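Local coordinates for aerobactin synthase IucC (Klebsiella pneumoniae, PDB 6CN7), which synthesises the siderophore aerobactin, probably by the ATP-dependent attachment of a second N-acetyl-N-hydroxylysine to N-citryl-N-acetyl-N-hydroxylysine, at residues A[54-58]-A[505-509]; A[57-61]-A[492-496]; A[218-222]-A[348-352]; A[257-263]-A[273-278]; A[43-48]-A[79-83]. The protein carries 5 engineered substitutions. The contacts are given in a common frame with arbitrary orientation. Numbering follows the deposited sequence.

Overall arrangement
The five contacts fall into three regions. Interactions 1 and 2 start from the same turn, share W57 and G58, and have centres about 7 Å apart; S495 OG joins them, lying 2.7 Å from E505 OE2 and 3.0 Å from Y509 OH. Interactions 2 and 5 both reach the four-stranded antiparallel sheet, through its neighbouring strands 60-62 and 46-54, although their centres are about 24 Å apart. Interactions 3 and 4, with centres about 12 Å apart, share the nine-stranded antiparallel sheet, where K275 N lies 2.8 Å from I352 O. The centres of interactions 1 and 3 are about 46 Å apart, across the centre of the chain.

Interaction 1. Residues A[54-58]-A[505-509]; sequences RGIWG and ERRFY
The loop 54-58 forms a type I beta turn from G55 to G58, with I56 at phi/psi -69/-20°, W57 at -84/-8°, and G58 N donating to G55 O at 3.0 Å. G58 has positive phi (89/8°), where a CB would strike the preceding carbonyl oxygen. Facing the turn is the first turn of helix 505-521, in which Y509 N donates to E505 O at 3.0 Å. The CA atoms of I56 and E505 are 6.6 Å apart. E505 (chi1 m, chi2 t) extends its carboxylate to the turn: I56 N donates to E505 OE1 at 2.6 Å and 150°, while the other oxygen, OE2, is hydrogen-bonded to S495 OG. This is the connection of the beta hairpin formed by strands 46-54 and 60-62, so the two hydrogen bonds across the contact fasten a hairpin tip to a helix start. In the second, W57 NE1 donates to Y509 OH at 2.7 Å and 165°; Y509 OH is also hydrogen-bonded to S495 OG. Both W57 and Y509 have chi1 m, and their rings meet obliquely with planes at 81°. I56 (chi1 t) lays CG2 3.7 Å from Y509 CE2. R54, just ahead of the turn, reaches across it: NH1 donates to G58 O at 2.6 Å, and NH2 forms a salt bridge with E24. R506 hydrogen-bonds the carbonyls of L575 and R578.

Interaction 2. Residues A[57-61]-A[492-496]; sequences WGWLW and RFVSP
Three tryptophans of 57-61, a loop leading into strand 60-61, offer ring faces to 492-496, a helix kinked where the N of F493 and of P496 lacks a bond to the preceding turn. CA atoms lie 6.8 Å apart for W57-R492 and 8.2 Å for W61-P496. R492 (chi1 t, chi2 t, chi3 p) fits between two indoles: its CB sits 3.9 Å from the centroid of the W57 five-membered ring (CH-pi), its CZ 4.5 Å from that of W59, 14° off the normal (cation-pi); NE hydrogen-bonds V488 O. W59 (chi1 t) also receives the edge of F493 on its face (centroids 4.9 Å apart, planes at 66°). P496 CB presses on W61 (chi1 m), 3.7 Å from the six-membered ring centroid. Water 1 donates to R492 O at 2.8 Å and accepts weakly from W61 NE1 at 3.4 Å. Edge strand 60-62 is thus set against helix 475-499, with E22 of helix 4-25 salt-bridged to R492 and E505 of helix 505-521 touching W61 and P496.

Interaction 3. Residues A[218-222]-A[348-352]; sequences LPLPV and MLGVI
Strand 218-222 and the short strand 350-352 cross almost at right angles: their axes approach to 6.7 Å, with a signed crossing angle of 79°. No direct hydrogen bond spans them, and the nearest CA pairs are P221-V351 at 7.0 Å and L220-G350 at 7.1 Å, too wide for neighbouring strands of a sheet. M348 ends the helix 344-348. L349, the first residue to leave helical angles (-125/117°), uses chi1 m and chi2 t to bring CD2 within 4.0 Å of L220 CD2. G350 is fully extended (171/176°); L220, with chi1 t and chi2 p, sets CD1 3.9 Å from G350 C. The carbonyls of G350 and P221 face a common water: water 2 donates to P221 O at 2.7 Å and to G350 O at 2.8 Å, bridging oxygens 4.2 Å apart. V351 points CB toward the other strand; with chi1 p, its CG2 meets P221 CG at 3.8 Å and its CG1 lies 4.2 Å from L220 CD1. I352 continues the strand and pairs through its backbone with K275. Strand 217-222 pairs instead with 165-174, and L349 also touches L171 there. The two segments therefore belong to separate parts of one branched or curled antiparallel sheet, and the 79° crossing of their buried aliphatic contact is consistent with orthogonal beta packing.

Interaction 4. Residues A[257-263]-A[273-278]; sequences QQSLRTL and DIKLPL
A beta hairpin of strands 262-265 and 272-275 organises this contact. T262 and K275 form a non-hydrogen-bonded antiparallel pair (CA-CA 4.0 Å), L263 and I274 a hydrogen-bonded one (5.3 Å), with L263 N to I274 O at 2.6 Å and I274 N to L263 O at 3.2 Å. Just beyond the assigned strands, L276 N donates to R261 O at 3.0 Å. Ahead of them, a type I turn runs from Q257 to L260, whose positive phi and negative psi (74/-42°) are gamma-turn-like; R261 N bonds S259 O weakly at 2.6 Å. On one face, L263 (chi1 m) sets CB 3.8 Å from I274 CG2 (chi1 t); past the strand, L276 (chi1 m) holds CD1 4.0 Å from L263 CD1. On the other, K275 is all t: CG passes 3.5 Å from T262 OG1 and CE 3.7 Å from R261 CZ, leaving like charges R261 NH1 and K275 NZ only 4.3 Å apart. L260 CG (t, p) meets L278 CD1 (m, t) at 3.8 Å. Q257 NE2 hydrogen-bonds T264 OG1 and, weakly, D273 OD2 at 3.0 Å. R261 (m, t, p) reaches just past the partner strand, where NE donates to L276 O at 2.9 Å and 175°.

Interaction 5. Residues A[43-48]-A[79-83]; sequences LPGAQW and LLMQL
Residues 43-46 make a type II beta turn, with P44 at -60/122° and G45 at 72/16°, a positive phi that favours glycine. L43 N donates to A46 O at 2.9 Å, and A46 N returns a weak bond to L43 O at 3.3 Å, closing a tight hairpin between strands 38-43 and 46-54. Segment 79-83 is helical. The axes of strand 46-48 and helix 79-83 come within 10.6 Å with a signed crossing angle of -125°, and the nearest CA pair is L43-Q82 at 7.1 Å. Q82 (chi1 m, chi2 t) projects into the crook of the hairpin: its OE1 accepts from W48 NE1 at 2.7 Å and 157°, in the plane of the indole, while NE2 packs 3.1 Å from A46 CB. W48, chi1 m, also rests on the helix, with CZ2 4.2 Å from L79 CB. L43 (m, t) turns its CD1 to within 3.8 Å of L79 CD1, 3.7 Å of Q82 OE1 and 4.4 Å of L83 CD2; L79, chi1 t, thus touches both L43 and W48. Helix 4-25 touches W48, L79 and L83 as well, so the contact is typical of a two-layer packing of helices on one face of an antiparallel sheet.

Interaction 1. Residues A[54-58]-A[505-509]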
# COMPACT_ATOMS: atom_id res chain seq x y z
N ARG A 54 27.99 12.75 32.36
CA ARG A 54 28.58 11.69 31.55
C ARG A 54 28.74 10.44 32.41
O ARG A 54 29.42 10.47 33.44
CB ARG A 54 29.92 12.13 30.95
CG ARG A 54 30.40 11.22 29.83
CD ARG A 54 31.74 11.65 29.25
NE ARG A 54 31.65 12.85 28.43
CZ ARG A 54 31.20 12.88 27.18
NH1 ARG A 54 30.78 11.77 26.59
NH2 ARG A 54 31.17 14.03 26.51
N GLY A 55 28.11 9.35 31.98
CA GLY A 55 28.13 8.11 32.73
C GLY A 55 29.41 7.32 32.53
O GLY A 55 30.34 7.73 31.84
N ILE A 56 29.44 6.13 33.14
CA ILE A 56 30.65 5.33 33.17
C ILE A 56 31.02 4.78 31.80
O ILE A 56 32.18 4.40 31.58
CB ILE A 56 30.51 4.18 34.19
CG1 ILE A 56 31.86 3.50 34.42
CG2 ILE A 56 29.47 3.16 33.71
CD1 ILE A 56 31.89 2.57 35.61
N TRP A 57 30.08 4.72 30.86
CA TRP A 57 30.38 4.26 29.52
C TRP A 57 30.95 5.35 28.62
O TRP A 57 31.40 5.05 27.52
CB TRP A 57 29.13 3.67 28.87
CG TRP A 57 28.71 2.37 29.47
CD1 TRP A 57 27.77 2.18 30.43
CD2 TRP A 57 29.24 1.08 29.16
NE1 TRP A 57 27.67 0.84 30.73
CE2 TRP A 57 28.56 0.15 29.97
CE3 TRP A 57 30.22 0.62 28.27
CZ2 TRP A 57 28.83 -1.22 29.91
CZ3 TRP A 57 30.49 -0.73 28.22
CH2 TRP A 57 29.79 -1.64 29.04
N GLY A 58 30.95 6.60 29.08
CA GLY A 58 31.27 7.72 28.22
C GLY A 58 30.07 8.31 27.51
O GLY A 58 30.25 9.18 26.65
N GLU A 505 26.94 3.77 39.46
CA GLU A 505 27.36 2.90 38.36
C GLU A 505 28.59 2.09 38.75
O GLU A 505 28.68 0.90 38.43
CB GLU A 505 27.65 3.73 37.11
CG GLU A 505 26.40 4.25 36.41
CD GLU A 505 26.71 4.83 35.05
OE1 GLU A 505 27.61 5.69 34.95
OE2 GLU A 505 26.04 4.43 34.07
N ARG A 506 29.54 2.71 39.45
CA ARG A 506 30.73 1.99 39.88
C ARG A 506 30.36 0.76 40.69
O ARG A 506 30.93 -0.32 40.51
CB ARG A 506 31.64 2.91 40.68
CG ARG A 506 32.93 2.25 41.13
CD ARG A 506 33.84 3.22 41.85
NE ARG A 506 35.07 2.57 42.28
CZ ARG A 506 36.10 2.31 41.48
NH1 ARG A 506 36.05 2.66 40.20
NH2 ARG A 506 37.18 1.71 41.96
N ARG A 507 29.39 0.90 41.60
CA ARG A 507 28.93 -0.24 42.38
C ARG A 507 28.14 -1.21 41.51
O ARG A 507 28.31 -2.43 41.61
CB ARG A 507 28.08 0.25 43.55
CG ARG A 507 27.59 -0.85 44.47
CD ARG A 507 28.75 -1.59 45.13
NE ARG A 507 28.29 -2.59 46.08
CZ ARG A 507 29.05 -3.58 46.55
NH1 ARG A 507 30.31 -3.71 46.14
NH2 ARG A 507 28.54 -4.44 47.41
N PHE A 508 27.27 -0.68 40.64
CA PHE A 508 26.50 -1.52 39.73
C PHE A 508 27.39 -2.55 39.04
O PHE A 508 27.08 -3.75 39.04
CB PHE A 508 25.81 -0.62 38.70
CG PHE A 508 24.93 -1.35 37.71
CD1 PHE A 508 25.47 -1.97 36.60
CD2 PHE A 508 23.55 -1.38 37.89
CE1 PHE A 508 24.66 -2.64 35.69
CE2 PHE A 508 22.74 -2.04 36.98
CZ PHE A 508 23.30 -2.66 35.88
N TYR A 509 28.50 -2.10 38.45
CA TYR A 509 29.35 -3.00 37.69
C TYR A 509 30.35 -3.75 38.57
O TYR A 509 30.94 -4.73 38.11
CB TYR A 509 30.06 -2.21 36.60
CG TYR A 509 29.07 -1.66 35.59
CD1 TYR A 509 28.61 -2.44 34.54
CD2 TYR A 509 28.58 -0.37 35.71
CE1 TYR A 509 27.70 -1.95 33.63
CE2 TYR A 509 27.66 0.13 34.80
CZ TYR A 509 27.23 -0.66 33.77
OH TYR A 509 26.32 -0.17 32.86

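Interaction 2. Residues A[57-61]-A[492-496]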
# COMPACT_ATOMS: atom_id res chain seq x y z
N TRP A 57 30.08 4.72 30.86
CA TRP A 57 30.38 4.26 29.52
C TRP A 57 30.95 5.35 28.62
O TRP A 57 31.40 5.05 27.52
CB TRP A 57 29.13 3.67 28.87
CG TRP A 57 28.71 2.37 29.47
CD1 TRP A 57 27.77 2.18 30.43
CD2 TRP A 57 29.24 1.08 29.16
NE1 TRP A 57 27.67 0.84 30.73
CE2 TRP A 57 28.56 0.15 29.97
CE3 TRP A 57 30.22 0.62 28.27
CZ2 TRP A 57 28.83 -1.22 29.91
CZ3 TRP A 57 30.49 -0.73 28.22
CH2 TRP A 57 29.79 -1.64 29.04
N GLY A 58 30.95 6.60 29.08
CA GLY A 58 31.27 7.72 28.22
C GLY A 58 30.07 8.31 27.51
O GLY A 58 30.25 9.18 26.65
N TRP A 59 28.86 7.87 27.85
CA TRP A 59 27.64 8.30 27.19
C TRP A 59 26.93 9.33 28.06
O TRP A 59 26.80 9.14 29.27
CB TRP A 59 26.74 7.09 26.93
CG TRP A 59 25.37 7.43 26.46
CD1 TRP A 59 25.03 8.04 25.29
CD2 TRP A 59 24.14 7.15 27.14
NE1 TRP A 59 23.67 8.17 25.21
CE2 TRP A 59 23.10 7.63 26.33
CE3 TRP A 59 23.83 6.54 28.36
CZ2 TRP A 59 21.76 7.53 26.69
CZ3 TRP A 59 22.50 6.43 28.72
CH2 TRP A 59 21.48 6.92 27.89
N LEU A 60 26.47 10.41 27.43
CA LEU A 60 25.89 11.54 28.16
C LEU A 60 24.46 11.25 28.59
O LEU A 60 23.68 10.65 27.85
CB LEU A 60 25.92 12.79 27.29
CG LEU A 60 27.30 13.36 26.94
CD1 LEU A 60 27.18 14.35 25.80
CD2 LEU A 60 27.92 14.01 28.16
N TRP A 61 24.12 11.70 29.79
CA TRP A 61 22.73 11.75 30.26
C TRP A 61 22.27 13.19 30.12
O TRP A 61 22.55 14.03 30.98
CB TRP A 61 22.61 11.27 31.70
CG TRP A 61 23.30 9.97 31.98
CD1 TRP A 61 23.68 9.02 31.08
CD2 TRP A 61 23.71 9.48 33.27
NE1 TRP A 61 24.30 7.98 31.72
CE2 TRP A 61 24.32 8.24 33.06
CE3 TRP A 61 23.60 9.98 34.57
CZ2 TRP A 61 24.84 7.48 34.11
CZ3 TRP A 61 24.11 9.23 35.61
CH2 TRP A 61 24.72 7.99 35.38
N ARG A 492 24.01 -0.31 29.80
CA ARG A 492 24.31 1.12 29.72
C ARG A 492 23.09 1.97 30.04
O ARG A 492 23.22 3.06 30.60
CB ARG A 492 24.84 1.46 28.32
CG ARG A 492 24.98 2.95 28.05
CD ARG A 492 25.94 3.23 26.88
NE ARG A 492 25.45 2.72 25.60
CZ ARG A 492 24.85 3.46 24.66
NH1 ARG A 492 24.66 4.76 24.85
NH2 ARG A 492 24.45 2.90 23.53
N PHE A 493 21.89 1.48 29.70
CA PHE A 493 20.66 2.22 29.92
C PHE A 493 19.97 1.89 31.23
O PHE A 493 18.98 2.55 31.57
CB PHE A 493 19.70 1.97 28.75
CG PHE A 493 20.23 2.41 27.42
CD1 PHE A 493 20.14 3.74 27.04
CD2 PHE A 493 20.82 1.51 26.56
CE1 PHE A 493 20.63 4.16 25.82
CE2 PHE A 493 21.31 1.92 25.33
CZ PHE A 493 21.22 3.24 24.96
N VAL A 494 20.44 0.89 31.96
CA VAL A 494 19.86 0.53 33.26
C VAL A 494 20.64 1.15 34.41
O VAL A 494 20.05 1.65 35.36
CB VAL A 494 19.78 -1.00 33.41
CG1 VAL A 494 19.16 -1.37 34.75
CG2 VAL A 494 18.97 -1.60 32.27
N SER A 495 21.97 1.13 34.33
CA SER A 495 22.77 1.60 35.45
C SER A 495 22.53 3.07 35.80
O SER A 495 22.63 3.40 36.99
CB SER A 495 24.26 1.35 35.16
OG SER A 495 24.72 2.11 34.05
N PRO A 496 22.22 3.97 34.86
CA PRO A 496 21.91 5.35 35.27
C PRO A 496 20.67 5.44 36.14
O PRO A 496 20.61 6.28 37.04
CB PRO A 496 21.71 6.08 33.94
CG PRO A 496 22.41 5.24 32.93
CD PRO A 496 22.22 3.83 33.39
O HOH W 1 25.29 4.77 31.41

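Interaction 3. Residues A[218-222]-A[348-352]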
# COMPACT_ATOMS: atom_id res chain seq x y z
N LEU A 218 -2.92 -26.57 1.18
CA LEU A 218 -2.65 -26.30 2.58
C LEU A 218 -2.95 -24.85 2.90
O LEU A 218 -2.72 -23.97 2.07
CB LEU A 218 -1.19 -26.61 2.94
CG LEU A 218 -0.76 -28.07 2.89
CD1 LEU A 218 0.71 -28.20 3.26
CD2 LEU A 218 -1.62 -28.92 3.81
N PRO A 219 -3.44 -24.56 4.11
CA PRO A 219 -3.63 -23.15 4.50
C PRO A 219 -2.32 -22.48 4.87
O PRO A 219 -1.49 -23.05 5.59
CB PRO A 219 -4.57 -23.25 5.71
CG PRO A 219 -5.07 -24.65 5.73
CD PRO A 219 -4.01 -25.47 5.11
N LEU A 220 -2.15 -21.26 4.39
CA LEU A 220 -1.00 -20.43 4.73
C LEU A 220 -1.49 -19.11 5.30
O LEU A 220 -2.16 -18.35 4.58
CB LEU A 220 -0.11 -20.18 3.50
CG LEU A 220 1.07 -19.24 3.72
CD1 LEU A 220 2.05 -19.81 4.74
CD2 LEU A 220 1.78 -18.94 2.40
N PRO A 221 -1.23 -18.79 6.57
CA PRO A 221 -1.59 -17.47 7.07
C PRO A 221 -0.65 -16.40 6.55
O PRO A 221 0.50 -16.67 6.20
CB PRO A 221 -1.48 -17.62 8.59
CG PRO A 221 -0.49 -18.71 8.78
CD PRO A 221 -0.69 -19.66 7.63
N VAL A 222 -1.16 -15.17 6.49
CA VAL A 222 -0.41 -14.04 5.96
C VAL A 222 -0.75 -12.80 6.78
O VAL A 222 -1.93 -12.55 7.07
CB VAL A 222 -0.71 -13.79 4.47
CG1 VAL A 222 0.02 -12.55 3.97
CG2 VAL A 222 -0.34 -15.01 3.64
N MET A 348 9.00 -14.17 1.25
CA MET A 348 7.76 -13.42 1.35
C MET A 348 6.56 -14.27 1.76
O MET A 348 5.58 -13.72 2.27
CB MET A 348 7.46 -12.73 0.02
CG MET A 348 8.53 -11.76 -0.42
SD MET A 348 8.19 -10.98 -2.01
CE MET A 348 6.83 -9.91 -1.58
N LEU A 349 6.61 -15.59 1.55
CA LEU A 349 5.50 -16.47 1.88
C LEU A 349 5.99 -17.57 2.81
O LEU A 349 6.85 -18.37 2.42
CB LEU A 349 4.88 -17.07 0.61
CG LEU A 349 4.12 -16.09 -0.29
CD1 LEU A 349 3.81 -16.73 -1.63
CD2 LEU A 349 2.84 -15.64 0.39
N GLY A 350 5.45 -17.60 4.02
CA GLY A 350 5.86 -18.58 5.00
C GLY A 350 5.26 -18.27 6.35
O GLY A 350 4.60 -17.24 6.54
N VAL A 351 5.51 -19.17 7.29
CA VAL A 351 5.00 -19.03 8.65
C VAL A 351 5.96 -19.74 9.60
O VAL A 351 6.53 -20.78 9.27
CB VAL A 351 3.57 -19.59 8.79
CG1 VAL A 351 3.54 -21.08 8.45
CG2 VAL A 351 3.02 -19.34 10.19
N ILE A 352 6.12 -19.17 10.80
CA ILE A 352 6.89 -19.77 11.87
C ILE A 352 6.05 -19.73 13.13
O ILE A 352 5.47 -18.69 13.47
CB ILE A 352 8.23 -19.04 12.09
CG1 ILE A 352 9.11 -19.15 10.85
CG2 ILE A 352 8.95 -19.60 13.32
CD1 ILE A 352 10.34 -18.27 10.89
O HOH W 2 2.74 -16.10 4.85

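Interaction 4. Residues A[257-263]-A[273-278]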
# COMPACT_ATOMS: atom_id res chain seq x y z
N GLN A 257 4.21 -7.76 18.68
CA GLN A 257 5.24 -7.60 19.69
C GLN A 257 6.24 -6.53 19.24
O GLN A 257 6.11 -5.94 18.16
CB GLN A 257 5.95 -8.93 19.93
CG GLN A 257 5.05 -10.07 20.39
CD GLN A 257 5.80 -11.37 20.58
OE1 GLN A 257 7.03 -11.41 20.50
NE2 GLN A 257 5.07 -12.45 20.84
N GLN A 258 7.25 -6.29 20.06
CA GLN A 258 8.29 -5.34 19.70
C GLN A 258 8.97 -5.73 18.39
O GLN A 258 9.36 -4.85 17.61
CB GLN A 258 9.33 -5.23 20.82
CG GLN A 258 8.82 -4.50 22.06
CD GLN A 258 8.60 -3.02 21.83
OE1 GLN A 258 7.56 -2.47 22.18
NE2 GLN A 258 9.60 -2.35 21.26
N SER A 259 9.13 -7.03 18.13
CA SER A 259 9.75 -7.49 16.90
C SER A 259 8.86 -7.28 15.68
O SER A 259 9.34 -7.43 14.55
CB SER A 259 10.11 -8.97 17.01
OG SER A 259 8.95 -9.78 17.09
N LEU A 260 7.58 -6.96 15.88
CA LEU A 260 6.68 -6.56 14.80
C LEU A 260 6.26 -7.74 13.92
O LEU A 260 5.09 -7.83 13.53
CB LEU A 260 7.34 -5.47 13.94
CG LEU A 260 6.44 -4.75 12.94
CD1 LEU A 260 5.26 -4.08 13.62
CD2 LEU A 260 7.25 -3.73 12.16
N ARG A 261 7.19 -8.64 13.60
CA ARG A 261 6.84 -9.81 12.80
C ARG A 261 6.25 -10.94 13.64
O ARG A 261 5.53 -11.78 13.10
CB ARG A 261 8.08 -10.34 12.07
CG ARG A 261 8.53 -9.49 10.88
CD ARG A 261 9.73 -10.13 10.20
NE ARG A 261 9.43 -11.47 9.73
CZ ARG A 261 10.34 -12.38 9.39
NH1 ARG A 261 11.63 -12.09 9.47
NH2 ARG A 261 9.96 -13.58 8.97
N THR A 262 6.54 -10.97 14.94
CA THR A 262 6.02 -12.00 15.83
C THR A 262 4.79 -11.46 16.55
O THR A 262 4.85 -10.38 17.16
CB THR A 262 7.08 -12.45 16.83
OG1 THR A 262 8.26 -12.87 16.12
CG2 THR A 262 6.57 -13.61 17.68
N LEU A 263 3.70 -12.21 16.50
CA LEU A 263 2.41 -11.76 17.02
C LEU A 263 1.96 -12.64 18.18
O LEU A 263 2.22 -13.84 18.21
CB LEU A 263 1.34 -11.77 15.93
CG LEU A 263 1.73 -11.20 14.56
CD1 LEU A 263 0.60 -11.41 13.57
CD2 LEU A 263 2.09 -9.73 14.67
N ASP A 273 2.94 -18.36 19.80
CA ASP A 273 2.98 -17.13 19.02
C ASP A 273 3.23 -17.48 17.55
O ASP A 273 3.66 -18.58 17.21
CB ASP A 273 4.08 -16.19 19.52
CG ASP A 273 3.82 -15.70 20.93
OD1 ASP A 273 2.65 -15.69 21.35
OD2 ASP A 273 4.79 -15.32 21.62
N ILE A 274 2.94 -16.52 16.68
CA ILE A 274 3.11 -16.69 15.25
C ILE A 274 4.05 -15.61 14.74
O ILE A 274 3.98 -14.46 15.19
CB ILE A 274 1.77 -16.66 14.49
CG1 ILE A 274 1.97 -17.13 13.05
CG2 ILE A 274 1.16 -15.25 14.53
CD1 ILE A 274 0.68 -17.39 12.30
N LYS A 275 4.92 -15.98 13.81
CA LYS A 275 5.85 -15.05 13.18
C LYS A 275 5.65 -15.10 11.68
O LYS A 275 5.73 -16.18 11.08
CB LYS A 275 7.30 -15.38 13.55
CG LYS A 275 8.32 -14.44 12.94
CD LYS A 275 9.73 -14.78 13.36
CE LYS A 275 10.74 -13.81 12.75
NZ LYS A 275 12.13 -14.11 13.18
N LEU A 276 5.38 -13.95 11.08
CA LEU A 276 5.01 -13.88 9.67
C LEU A 276 5.96 -12.96 8.92
O LEU A 276 6.56 -12.06 9.52
CB LEU A 276 3.57 -13.38 9.52
CG LEU A 276 2.52 -14.30 10.15
CD1 LEU A 276 1.18 -13.60 10.32
CD2 LEU A 276 2.36 -15.56 9.31
N PRO A 277 6.12 -13.15 7.61
CA PRO A 277 7.01 -12.26 6.85
C PRO A 277 6.44 -10.85 6.70
O PRO A 277 5.24 -10.67 6.47
CB PRO A 277 7.14 -12.95 5.49
CG PRO A 277 6.66 -14.35 5.70
CD PRO A 277 5.65 -14.27 6.79
N LEU A 278 7.32 -9.86 6.83
CA LEU A 278 7.01 -8.47 6.52
C LEU A 278 8.14 -7.97 5.62
O LEU A 278 9.24 -7.69 6.10
CB LEU A 278 6.88 -7.62 7.78
CG LEU A 278 5.64 -7.84 8.66
CD1 LEU A 278 5.73 -7.00 9.93
CD2 LEU A 278 4.36 -7.52 7.90

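Interaction 5. Residues A[43-48]-A[79-83]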
# COMPACT_ATOMS: atom_id res chain seq x y z
N LEU A 43 27.83 22.04 15.63
CA LEU A 43 27.65 21.53 14.28
C LEU A 43 27.87 22.68 13.31
O LEU A 43 27.93 23.85 13.73
CB LEU A 43 26.25 20.94 14.10
CG LEU A 43 25.90 19.79 15.04
CD1 LEU A 43 24.43 19.42 14.90
CD2 LEU A 43 26.78 18.58 14.76
N PRO A 44 28.00 22.41 12.01
CA PRO A 44 28.00 23.51 11.04
C PRO A 44 26.70 24.28 11.11
O PRO A 44 25.61 23.72 10.95
CB PRO A 44 28.18 22.80 9.69
CG PRO A 44 28.76 21.47 10.03
CD PRO A 44 28.21 21.10 11.37
N GLY A 45 26.80 25.58 11.37
CA GLY A 45 25.63 26.44 11.37
C GLY A 45 24.68 26.26 12.54
O GLY A 45 23.54 26.72 12.46
N ALA A 46 25.11 25.62 13.62
CA ALA A 46 24.26 25.53 14.80
C ALA A 46 25.09 25.05 15.98
O ALA A 46 26.06 24.31 15.82
CB ALA A 46 23.08 24.58 14.57
N GLN A 47 24.68 25.49 17.17
CA GLN A 47 25.29 25.07 18.43
C GLN A 47 24.19 24.66 19.39
O GLN A 47 23.22 25.40 19.59
CB GLN A 47 26.12 26.20 19.05
CG GLN A 47 26.65 25.87 20.45
CD GLN A 47 27.38 27.03 21.08
OE1 GLN A 47 26.80 28.10 21.30
NE2 GLN A 47 28.66 26.84 21.38
N TRP A 48 24.35 23.48 19.98
CA TRP A 48 23.41 22.95 20.96
C TRP A 48 24.03 23.05 22.34
O TRP A 48 25.15 22.58 22.56
CB TRP A 48 23.04 21.50 20.65
CG TRP A 48 22.19 21.38 19.43
CD1 TRP A 48 22.62 21.19 18.14
CD2 TRP A 48 20.76 21.44 19.36
NE1 TRP A 48 21.55 21.14 17.29
CE2 TRP A 48 20.40 21.28 18.01
CE3 TRP A 48 19.76 21.61 20.32
CZ2 TRP A 48 19.07 21.29 17.60
CZ3 TRP A 48 18.44 21.62 19.91
CH2 TRP A 48 18.11 21.46 18.56
N LEU A 79 17.34 19.29 13.80
CA LEU A 79 18.61 18.62 14.01
C LEU A 79 18.97 17.71 12.84
O LEU A 79 20.12 17.68 12.39
CB LEU A 79 18.58 17.82 15.31
CG LEU A 79 19.80 16.94 15.59
CD1 LEU A 79 21.07 17.78 15.67
CD2 LEU A 79 19.61 16.14 16.86
N LEU A 80 17.99 16.97 12.33
CA LEU A 80 18.24 16.09 11.19
C LEU A 80 18.78 16.88 10.00
O LEU A 80 19.71 16.44 9.33
CB LEU A 80 16.97 15.34 10.81
CG LEU A 80 17.06 14.36 9.63
CD1 LEU A 80 18.14 13.31 9.87
CD2 LEU A 80 15.71 13.70 9.40
N MET A 81 18.20 18.06 9.74
CA MET A 81 18.71 18.90 8.65
C MET A 81 20.12 19.38 8.94
O MET A 81 20.93 19.51 8.01
CB MET A 81 17.77 20.09 8.43
CG MET A 81 16.37 19.70 7.97
SD MET A 81 16.36 18.70 6.47
CE MET A 81 17.06 19.83 5.28
N GLN A 82 20.45 19.63 10.21
CA GLN A 82 21.81 20.02 10.56
C GLN A 82 22.80 18.88 10.40
O GLN A 82 24.00 19.13 10.30
CB GLN A 82 21.85 20.54 12.00
CG GLN A 82 21.02 21.79 12.24
CD GLN A 82 20.87 22.12 13.71
OE1 GLN A 82 21.28 21.34 14.58
NE2 GLN A 82 20.30 23.27 14.01
N LEU A 83 22.33 17.64 10.37
CA LEU A 83 23.21 16.49 10.23
C LEU A 83 23.48 16.11 8.78
O LEU A 83 24.36 15.27 8.54
CB LEU A 83 22.62 15.27 10.95
CG LEU A 83 22.48 15.37 12.47
CD1 LEU A 83 21.73 14.17 13.01
CD2 LEU A 83 23.84 15.49 13.13